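Local coordinates for protein UDP-N-acetylglucosamine pyrophosphorylase (PDB 3OC9) that probably catalyses the reaction of UTP with N-acetyl-alpha-D-glucosamine 1-phosphate that yields UDP-N-acetyl-alpha-D-glucosamine and diphosphate, at residues A[173-184]-A[262-272]; A[153-161]-A[307-315]. All coordinates share one frame; numbering follows the deposited sequence. Where two conformers were deposited one is given.

Contacts 1 and 2 lie about 18 Å apart, centre to centre, yet they meet directly. The ring of Phe-312 in contact 2 packs on strand 263-267 of contact 1, with its CE1 3.5 Å from Asn-264 ND2 and its CD1 3.6 Å from Tyr-266 OH. A second junction joins Phe-161 CE1 to Leu-271 CD2 at 3.8 Å. Helices 160-166 and 169-176, one from each contact, follow each other in the chain, and both contacts reach the same mixed sheet. Contact 1 pairs strands within that sheet, whereas contact 2 fastens a glycine-rich loop beside it. A 1,2-ethanediol, probably from the crystallisation liquor, comes within about 3 Å of Gly-156; it may mark a pocket but establishes no substrate site.

Contact 1: residues A[173-184]-A[262-272]; sequences MNEKGIKYSVAH and SINGYSTSFLE
Ile-263 meets Val-182 on one face of an antiparallel strand pair whose short axes run at 154°: its CG2 lies 4.0 Å from Val-182 CG1. Tyr-180 and Val-182 share this face, which helix 196-204 covers. Asn-264 pairs with Ala-183 through two backbone bonds, one of them Ala-183 N to Asn-264 O at 2.9 Å; a water also joins Ala-183 O to Asn-264 ND2, the amide nitrogen that His-260 binds as well. At the non-hydrogen-bonded pair Gly-265/Val-182 the strands draw close, and Gly-265 CA comes within 3.3 Å of Ser-181 O in a CA-H...O contact. Tyr-266 exchanges two backbone bonds with Ser-181, while its ring, on the face it shares with Ala-183, receives Ala-183 CB at the edge, in plane, 3.9 Å from CE2.

Ser-267 ends the strand and N-caps helix 268-274, its hydroxyl accepting from Phe-270 N. Thr-268 then grips the incoming loop twice: its N donates to Lys-179 O and its OG1 to Ile-178 O at 2.7 Å, from above the carbonyl plane. The same hydroxyl accepts from a water that also donates to Tyr-266 O. With CG2 anti to the backbone N, the methyl is directed to Asn-174, 3.7 Å from OD1. Leu-271 CD1 touches Met-173 CE at 4.3 Å. Finally, Glu-272 OE2 accepts from Asn-174 ND2 at 2.9 Å, nearly straight (168°) and in the amide plane, although the amide and carboxylate planes are 57° apart; a water bridges OD1 and OE1 beside it.

Strand 180-184 lies between parallel strand 36-41 and antiparallel strand 263-267, each strand of the contact joined to a helix, an alpha/beta core consistent with the GT-A nucleotidyltransferase fold.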
loop_
_atom_site.group_PDB
_atom_site.type_symbol
_atom_site.label_atom_id
_atom_site.label_comp_id
_atom_site.label_asym_id
_atom_site.label_seq_id
_atom_site.Cartn_x
_atom_site.Cartn_y
_atom_site.Cartn_z
ATOM N N MET A 173 6.837 4.447 19.090
ATOM C CA MET A 173 5.486 5.016 18.904
ATOM C C MET A 173 4.871 5.576 20.213
ATOM O O MET A 173 4.320 6.689 20.223
ATOM C CB MET A 173 4.522 4.011 18.231
ATOM C CG MET A 173 4.825 3.709 16.753
ATOM S SD MET A 173 3.772 2.320 16.170
ATOM C CE MET A 173 4.064 2.364 14.384
ATOM N N ASN A 174 4.962 4.816 21.309
ATOM C CA ASN A 174 4.440 5.286 22.603
ATOM C C ASN A 174 5.170 6.550 23.102
ATOM O O ASN A 174 4.533 7.486 23.589
ATOM C CB ASN A 174 4.442 4.156 23.665
ATOM C CG ASN A 174 3.406 3.052 23.361
ATOM O OD1 ASN A 174 2.307 3.325 22.869
ATOM N ND2 ASN A 174 3.763 1.804 23.654
ATOM N N GLU A 175 6.491 6.584 22.945
ATOM C CA GLU A 175 7.312 7.760 23.324
ATOM C C GLU A 175 6.883 9.046 22.575
ATOM O O GLU A 175 6.785 10.131 23.178
ATOM C CB GLU A 175 8.789 7.439 23.063
ATOM C CG GLU A 175 9.776 8.605 23.158
ATOM C CD GLU A 175 11.222 8.195 22.841
ATOM O OE1 GLU A 175 11.470 7.010 22.486
ATOM O OE2 GLU A 175 12.116 9.072 22.954
ATOM N N LYS A 176 6.613 8.901 21.273
ATOM C CA LYS A 176 6.225 10.016 20.383
ATOM C C LYS A 176 4.725 10.395 20.414
ATOM O O LYS A 176 4.334 11.434 19.857
ATOM C CB LYS A 176 6.652 9.712 18.933
ATOM C CG LYS A 176 8.156 9.557 18.703
ATOM C CD LYS A 176 8.853 10.917 18.669
ATOM C CE LYS A 176 10.354 10.777 18.813
ATOM N NZ LYS A 176 11.005 12.117 18.822
ATOM N N GLY A 177 3.898 9.567 21.049
ATOM C CA GLY A 177 2.438 9.784 21.092
ATOM C C GLY A 177 1.670 9.338 19.837
ATOM O O GLY A 177 0.520 9.743 19.625
ATOM N N ILE A 178 2.302 8.510 19.001
ATOM C CA ILE A 178 1.657 7.979 17.778
ATOM C C ILE A 178 0.512 6.996 18.107
ATOM O O ILE A 178 0.710 5.999 18.834
ATOM C CB ILE A 178 2.698 7.341 16.820
ATOM C CG1 ILE A 178 3.673 8.420 16.298
ATOM C CG2 ILE A 178 1.982 6.556 15.647
ATOM C CD1 ILE A 178 4.919 7.856 15.578
ATOM N N LYS A 179 -0.684 7.310 17.603
ATOM C CA LYS A 179 -1.915 6.555 17.915
ATOM C C LYS A 179 -2.474 5.734 16.738
ATOM O O LYS A 179 -3.134 4.706 16.963
ATOM C CB LYS A 179 -3.020 7.496 18.432
ATOM C CG LYS A 179 -2.697 8.298 19.720
ATOM C CD LYS A 179 -2.617 7.373 20.945
ATOM C CE LYS A 179 -2.435 8.151 22.243
ATOM N NZ LYS A 179 -2.846 7.294 23.399
ATOM N N TYR A 180 -2.262 6.209 15.506
ATOM C CA TYR A 180 -2.804 5.541 14.288
ATOM C C TYR A 180 -1.759 5.451 13.160
ATOM O O TYR A 180 -1.072 6.434 12.899
ATOM C CB TYR A 180 -4.034 6.315 13.756
ATOM C CG TYR A 180 -5.214 6.381 14.713
ATOM C CD1 TYR A 180 -5.979 5.240 14.979
ATOM C CD2 TYR A 180 -5.570 7.584 15.354
ATOM C CE1 TYR A 180 -7.083 5.291 15.870
ATOM C CE2 TYR A 180 -6.679 7.635 16.254
ATOM C CZ TYR A 180 -7.419 6.483 16.491
ATOM O OH TYR A 180 -8.506 6.488 17.360
ATOM N N SER A 181 -1.650 4.285 12.497
ATOM C CA SER A 181 -0.684 4.065 11.389
ATOM C C SER A 181 -1.417 3.500 10.153
ATOM O O SER A 181 -2.294 2.629 10.294
ATOM C CB SER A 181 0.455 3.091 11.806
ATOM O OG SER A 181 1.216 3.558 12.941
ATOM N N VAL A 182 -1.094 4.002 8.959
ATOM C CA VAL A 182 -1.620 3.414 7.692
ATOM C C VAL A 182 -0.545 2.547 7.019
ATOM O O VAL A 182 0.565 3.053 6.703
ATOM C CB VAL A 182 -2.123 4.503 6.687
ATOM C CG1 VAL A 182 -2.663 3.865 5.410
ATOM C CG2 VAL A 182 -3.183 5.395 7.321
ATOM N N ALA A 183 -0.859 1.254 6.826
ATOM C CA ALA A 183 0.035 0.295 6.143
ATOM C C ALA A 183 -0.451 -0.045 4.726
ATOM O O ALA A 183 -1.600 -0.474 4.552
ATOM C CB ALA A 183 0.163 -1.018 6.985
ATOM N N HIS A 184 0.398 0.150 3.712
ATOM C CA HIS A 184 -0.009 -0.222 2.345
ATOM C C HIS A 184 1.087 -0.841 1.467
ATOM O O HIS A 184 2.235 -0.826 1.864
ATOM C CB HIS A 184 -0.670 0.967 1.647
ATOM C CG HIS A 184 0.250 2.094 1.290
ATOM N ND1 HIS A 184 1.098 2.056 0.198
ATOM C CD2 HIS A 184 0.345 3.349 1.789
ATOM C CE1 HIS A 184 1.718 3.215 0.080
ATOM N NE2 HIS A 184 1.270 4.024 1.030
ATOM N N SER A 262 -5.524 -3.906 0.304
ATOM C CA SER A 262 -4.264 -3.693 1.071
ATOM C C SER A 262 -3.901 -2.215 1.350
ATOM O O SER A 262 -2.742 -1.806 1.173
ATOM C CB SER A 262 -3.037 -4.408 0.436
ATOM O OG SER A 262 -3.179 -5.822 0.395
ATOM N N ILE A 263 -4.887 -1.432 1.789
ATOM C CA ILE A 263 -4.634 -0.104 2.411
ATOM C C ILE A 263 -5.403 -0.136 3.753
ATOM O O ILE A 263 -6.636 0.027 3.762
ATOM C CB ILE A 263 -5.080 1.109 1.513
ATOM C CG1 ILE A 263 -4.475 1.031 0.095
ATOM C CG2 ILE A 263 -4.698 2.484 2.200
ATOM C CD1 ILE A 263 -5.157 1.978 -0.946
ATOM N N ASN A 264 -4.684 -0.365 4.870
ATOM C CA ASN A 264 -5.311 -0.677 6.196
ATOM C C ASN A 264 -4.768 0.216 7.314
ATOM O O ASN A 264 -3.548 0.410 7.410
ATOM C CB ASN A 264 -5.099 -2.182 6.560
ATOM C CG ASN A 264 -5.745 -3.135 5.520
ATOM O OD1 ASN A 264 -6.961 -3.114 5.325
ATOM N ND2 ASN A 264 -4.924 -3.966 4.854
ATOM N N GLY A 265 -5.673 0.777 8.130
ATOM C CA GLY A 265 -5.286 1.571 9.313
ATOM C C GLY A 265 -5.393 0.779 10.624
ATOM O O GLY A 265 -6.348 0.020 10.807
ATOM N N TYR A 266 -4.407 0.956 11.517
ATOM C CA TYR A 266 -4.328 0.221 12.793
ATOM C C TYR A 266 -4.080 1.158 13.988
ATOM O O TYR A 266 -3.223 2.060 13.902
ATOM C CB TYR A 266 -3.164 -0.787 12.762
ATOM C CG TYR A 266 -3.153 -1.836 11.658
ATOM C CD1 TYR A 266 -3.950 -2.990 11.757
ATOM C CD2 TYR A 266 -2.293 -1.716 10.559
ATOM C CE1 TYR A 266 -3.917 -3.981 10.764
ATOM C CE2 TYR A 266 -2.241 -2.718 9.553
ATOM C CZ TYR A 266 -3.059 -3.833 9.656
ATOM O OH TYR A 266 -3.009 -4.806 8.661
ATOM N N SER A 267 -4.784 0.933 15.103
ATOM C CA SER A 267 -4.470 1.642 16.373
ATOM C C SER A 267 -3.189 1.048 16.978
ATOM O O SER A 267 -2.881 -0.125 16.739
ATOM C CB SER A 267 -5.664 1.591 17.364
ATOM O OG SER A 267 -5.806 0.286 17.949
ATOM N N THR A 268 -2.431 1.850 17.742
ATOM C CA THR A 268 -1.162 1.393 18.352
ATOM C C THR A 268 -1.434 0.257 19.360
ATOM O O THR A 268 -0.682 -0.733 19.421
ATOM C CB THR A 268 -0.365 2.596 18.968
ATOM O OG1 THR A 268 -0.059 3.543 17.932
ATOM C CG2 THR A 268 0.940 2.125 19.617
ATOM N N SER A 269 -2.525 0.386 20.118
ATOM C CA SER A 269 -2.943 -0.671 21.053
ATOM C C SER A 269 -3.207 -1.993 20.317
ATOM O O SER A 269 -2.861 -3.081 20.829
ATOM C CB SER A 269 -4.180 -0.235 21.849
ATOM O OG SER A 269 -4.575 -1.240 22.770
ATOM N N PHE A 270 -3.807 -1.918 19.116
ATOM C CA PHE A 270 -4.033 -3.149 18.332
ATOM C C PHE A 270 -2.707 -3.773 17.840
ATOM O O PHE A 270 -2.535 -5.001 17.919
ATOM C CB PHE A 270 -5.057 -2.989 17.165
ATOM C CG PHE A 270 -5.271 -4.285 16.390
ATOM C CD1 PHE A 270 -4.613 -4.511 15.188
ATOM C CD2 PHE A 270 -6.073 -5.316 16.920
ATOM C CE1 PHE A 270 -4.758 -5.740 14.503
ATOM C CE2 PHE A 270 -6.231 -6.541 16.245
ATOM C CZ PHE A 270 -5.587 -6.751 15.031
ATOM N N LEU A 271 -1.778 -2.941 17.359
ATOM C CA LEU A 271 -0.447 -3.427 16.946
ATOM C C LEU A 271 0.277 -4.149 18.108
ATOM O O LEU A 271 0.961 -5.153 17.889
ATOM C CB LEU A 271 0.434 -2.281 16.384
ATOM C CG LEU A 271 -0.007 -1.637 15.050
ATOM C CD1 LEU A 271 0.901 -0.463 14.714
ATOM C CD2 LEU A 271 -0.048 -2.639 13.888
ATOM N N GLU A 272 0.104 -3.650 19.333
ATOM C CA GLU A 272 0.663 -4.341 20.526
ATOM C C GLU A 272 0.090 -5.757 20.717
ATOM O O GLU A 272 0.861 -6.706 21.008
ATOM C CB GLU A 272 0.544 -3.463 21.794
ATOM C CG GLU A 272 1.432 -2.203 21.730
ATOM C CD GLU A 272 1.185 -1.180 22.838
ATOM O OE1 GLU A 272 0.007 -0.894 23.176
ATOM O OE2 GLU A 272 2.184 -0.630 23.359
HETATM O O HOH W 1 -0.086 1.728 23.401
HETATM O O HOH W 2 -0.519 2.901 15.169
HETATM O O HOH W 3 -1.880 -3.239 4.332
#

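Contact 2: residues A[153-161]-A[307-315]; sequences APNGHGGLF and KKEIFFFDV. Unlike the reference sequence in segment 307-315: Ile-310 (reference Met).
Three hydrogen bonds tie the loop after strand 149-154 to residues 310-312. Ile-310 N donates to Asn-155 O at 3.0 Å, in the carbonyl plane; Ile-310 O in turn receives Gly-158 N at 2.9 Å, from above its plane. The third uses a side chain: Phe-312 N points at His-157 ND1 (3.1 Å), tilted 23° from the ring plane. His-157 CG stands between its backbone N and carbonyl carbon (chi1 47°), which brings ND1 to this donor.

Aromatic contacts gather round the same imidazole. Phe-312 turns its edge to the face of His-157, Phe-312 CD2 lying 3.4 Å from His-157 ND1, with the ring planes at 62°. Over the centre of the opposite face sits a water that accepts from His-157 N. His-157 CE1 meets Phe-311 CB at 3.8 Å and the ring of Phe-313 obliquely.

Apolar packing joins Phe-161 CE2 to Phe-312 CB and, at 3.7 Å, to Val-315 CG1, beside helix 268-274. Ala-153 CB lies 3.8 Å from Lys-307 CD, and Ile-310 CD1 rests against the Gly-158/Gly-159 backbone, 3.7 Å from Gly-159 N.

Within 307-315, Lys-307 NZ forms a salt bridge with Glu-309 OE2, holding a carboxylate that waters link to Pro-154 O and His-157 N.

As acceptor of a backbone N-H, His-157 ND1 is probably unprotonated, and that bond with the Phe-312 edge would help set the imidazole's rotation.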
loop_
_atom_site.group_PDB
_atom_site.type_symbol
_atom_site.label_atom_id
_atom_site.label_comp_id
_atom_site.label_asym_id
_atom_site.label_seq_id
_atom_site.Cartn_x
_atom_site.Cartn_y
_atom_site.Cartn_z
ATOM N N ALA A 153 14.803 -16.260 1.564
ATOM C CA ALA A 153 13.630 -15.425 1.268
ATOM C C ALA A 153 13.001 -14.824 2.542
ATOM O O ALA A 153 13.085 -15.418 3.609
ATOM C CB ALA A 153 12.576 -16.229 0.465
ATOM N N PRO A 154 12.367 -13.633 2.433
ATOM C CA PRO A 154 11.640 -13.071 3.583
ATOM C C PRO A 154 10.525 -13.995 4.100
ATOM O O PRO A 154 9.997 -14.823 3.333
ATOM C CB PRO A 154 11.025 -11.770 3.020
ATOM C CG PRO A 154 11.758 -11.487 1.751
ATOM C CD PRO A 154 12.173 -12.826 1.209
ATOM N N ASN A 155 10.172 -13.852 5.380
ATOM C CA ASN A 155 9.169 -14.728 6.015
ATOM C C ASN A 155 7.689 -14.429 5.671
ATOM O O ASN A 155 6.795 -15.074 6.237
ATOM C CB ASN A 155 9.378 -14.812 7.542
ATOM C CG ASN A 155 9.196 -13.457 8.256
ATOM O OD1 ASN A 155 8.855 -12.449 7.645
ATOM N ND2 ASN A 155 9.462 -13.442 9.562
ATOM N N GLY A 156 7.445 -13.495 4.743
ATOM C CA GLY A 156 6.070 -13.108 4.323
ATOM C C GLY A 156 5.618 -11.766 4.912
ATOM O O GLY A 156 6.194 -11.306 5.914
ATOM N N HIS A 157 4.606 -11.117 4.313
ATOM C CA HIS A 157 4.183 -9.802 4.851
ATOM C C HIS A 157 3.578 -9.852 6.270
ATOM O O HIS A 157 3.521 -8.833 6.966
ATOM C CB HIS A 157 3.307 -8.981 3.881
ATOM C CG HIS A 157 2.188 -9.749 3.232
ATOM N ND1 HIS A 157 1.375 -10.629 3.919
ATOM C CD2 HIS A 157 1.743 -9.750 1.950
ATOM C CE1 HIS A 157 0.474 -11.135 3.095
ATOM N NE2 HIS A 157 0.678 -10.623 1.892
ATOM N N GLY A 158 3.153 -11.043 6.693
ATOM C CA GLY A 158 2.708 -11.279 8.076
ATOM C C GLY A 158 3.820 -11.097 9.121
ATOM O O GLY A 158 3.545 -10.914 10.301
ATOM N N GLY A 159 5.078 -11.142 8.683
ATOM C CA GLY A 159 6.214 -10.880 9.574
ATOM C C GLY A 159 6.303 -9.443 10.110
ATOM O O GLY A 159 7.116 -9.157 11.023
ATOM N N LEU A 160 5.484 -8.541 9.548
ATOM C CA LEU A 160 5.412 -7.141 10.006
ATOM C C LEU A 160 5.245 -6.989 11.521
ATOM O O LEU A 160 5.997 -6.229 12.159
ATOM C CB LEU A 160 4.278 -6.364 9.276
ATOM C CG LEU A 160 3.990 -4.915 9.730
ATOM C CD1 LEU A 160 5.163 -3.960 9.436
ATOM C CD2 LEU A 160 2.733 -4.378 9.026
ATOM N N PHE A 161 4.272 -7.697 12.110
ATOM C CA PHE A 161 3.893 -7.390 13.501
ATOM C C PHE A 161 4.993 -7.728 14.536
ATOM O O PHE A 161 5.318 -6.878 15.382
ATOM C CB PHE A 161 2.503 -7.975 13.847
ATOM C CG PHE A 161 1.413 -7.577 12.849
ATOM C CD1 PHE A 161 0.937 -6.249 12.788
ATOM C CD2 PHE A 161 0.880 -8.520 11.985
ATOM C CE1 PHE A 161 -0.048 -5.871 11.868
ATOM C CE2 PHE A 161 -0.120 -8.156 11.044
ATOM C CZ PHE A 161 -0.578 -6.820 10.990
ATOM N N LYS A 307 8.772 -21.671 -0.350
ATOM C CA LYS A 307 8.945 -20.631 0.685
ATOM C C LYS A 307 7.843 -20.744 1.759
ATOM O O LYS A 307 6.680 -20.598 1.433
ATOM C CB LYS A 307 8.850 -19.208 0.072
ATOM C CG LYS A 307 9.922 -18.824 -0.958
ATOM C CD LYS A 307 9.588 -17.454 -1.605
ATOM C CE LYS A 307 8.328 -17.559 -2.460
ATOM N NZ LYS A 307 7.697 -16.223 -2.654
ATOM N N LYS A 308 8.210 -21.007 3.019
ATOM C CA LYS A 308 7.260 -21.007 4.158
ATOM C C LYS A 308 6.943 -19.564 4.599
ATOM O O LYS A 308 7.841 -18.863 5.083
ATOM C CB LYS A 308 7.866 -21.813 5.334
ATOM C CG LYS A 308 7.013 -21.859 6.593
ATOM C CD LYS A 308 7.839 -22.186 7.859
ATOM C CE LYS A 308 8.392 -23.594 7.839
ATOM N NZ LYS A 308 9.102 -23.931 9.127
ATOM N N GLU A 309 5.679 -19.129 4.446
ATOM C CA GLU A 309 5.283 -17.725 4.700
ATOM C C GLU A 309 4.109 -17.543 5.680
ATOM O O GLU A 309 3.278 -18.451 5.855
ATOM C CB GLU A 309 4.932 -16.998 3.378
ATOM C CG GLU A 309 6.093 -16.848 2.378
ATOM C CD GLU A 309 5.723 -16.074 1.104
ATOM O OE1 GLU A 309 4.545 -15.688 0.937
ATOM O OE2 GLU A 309 6.621 -15.866 0.250
ATOM N N ILE A 310 4.046 -16.358 6.301
ATOM C CA ILE A 310 2.868 -15.942 7.100
ATOM C C ILE A 310 2.280 -14.668 6.453
ATOM O O ILE A 310 3.026 -13.861 5.859
ATOM C CB ILE A 310 3.204 -15.735 8.625
ATOM C CG1 ILE A 310 4.473 -14.884 8.801
ATOM C CG2 ILE A 310 3.349 -17.117 9.381
ATOM C CD1 ILE A 310 4.829 -14.480 10.259
ATOM N N PHE A 311 0.947 -14.496 6.546
ATOM C CA PHE A 311 0.184 -13.449 5.795
ATOM C C PHE A 311 -0.445 -12.411 6.766
ATOM O O PHE A 311 -1.074 -12.794 7.755
ATOM C CB PHE A 311 -0.964 -14.096 4.975
ATOM C CG PHE A 311 -0.524 -14.947 3.782
ATOM C CD1 PHE A 311 0.796 -14.943 3.307
ATOM C CD2 PHE A 311 -1.473 -15.710 3.099
ATOM C CE1 PHE A 311 1.170 -15.718 2.190
ATOM C CE2 PHE A 311 -1.111 -16.477 1.978
ATOM C CZ PHE A 311 0.213 -16.474 1.530
ATOM N N PHE A 312 -0.275 -11.110 6.510
ATOM C CA PHE A 312 -0.699 -10.106 7.490
ATOM C C PHE A 312 -2.213 -10.133 7.740
ATOM O O PHE A 312 -2.650 -9.909 8.866
ATOM C CB PHE A 312 -0.195 -8.669 7.156
ATOM C CG PHE A 312 -0.979 -7.977 6.071
ATOM C CD1 PHE A 312 -2.256 -7.454 6.325
ATOM C CD2 PHE A 312 -0.438 -7.844 4.792
ATOM C CE1 PHE A 312 -3.011 -6.833 5.298
ATOM C CE2 PHE A 312 -1.171 -7.220 3.764
ATOM C CZ PHE A 312 -2.456 -6.714 4.020
ATOM N N PHE A 313 -2.992 -10.451 6.706
ATOM C CA PHE A 313 -4.469 -10.416 6.829
ATOM C C PHE A 313 -5.063 -11.539 7.682
ATOM O O PHE A 313 -6.236 -11.472 8.093
ATOM C CB PHE A 313 -5.178 -10.248 5.455
ATOM C CG PHE A 313 -4.712 -11.212 4.387
ATOM C CD1 PHE A 313 -3.787 -10.806 3.422
ATOM C CD2 PHE A 313 -5.198 -12.528 4.346
ATOM C CE1 PHE A 313 -3.340 -11.692 2.428
ATOM C CE2 PHE A 313 -4.766 -13.429 3.344
ATOM C CZ PHE A 313 -3.827 -13.009 2.388
ATOM N N ASP A 314 -4.259 -12.564 8.006
ATOM C CA ASP A 314 -4.719 -13.568 8.983
ATOM C C ASP A 314 -4.838 -13.019 10.416
ATOM O O ASP A 314 -5.349 -13.722 11.293
ATOM C CB ASP A 314 -3.835 -14.848 8.959
ATOM C CG ASP A 314 -4.063 -15.709 7.706
ATOM O OD1 ASP A 314 -5.217 -15.787 7.198
ATOM O OD2 ASP A 314 -3.080 -16.335 7.217
ATOM N N VAL A 315 -4.398 -11.768 10.636
ATOM C CA VAL A 315 -4.569 -11.087 11.940
ATOM C C VAL A 315 -5.972 -10.461 12.131
ATOM O O VAL A 315 -6.384 -10.207 13.269
ATOM C CB VAL A 315 -3.435 -10.044 12.242
ATOM C CG1 VAL A 315 -3.769 -8.646 11.704
ATOM C CG2 VAL A 315 -3.158 -9.990 13.758
HETATM O O HOH W 4 10.241 -17.797 3.504
HETATM O O HOH W 5 8.999 -14.506 0.837
HETATM O O HOH W 6 7.418 -17.742 7.743
HETATM O O HOH W 7 3.740 -12.628 1.817
#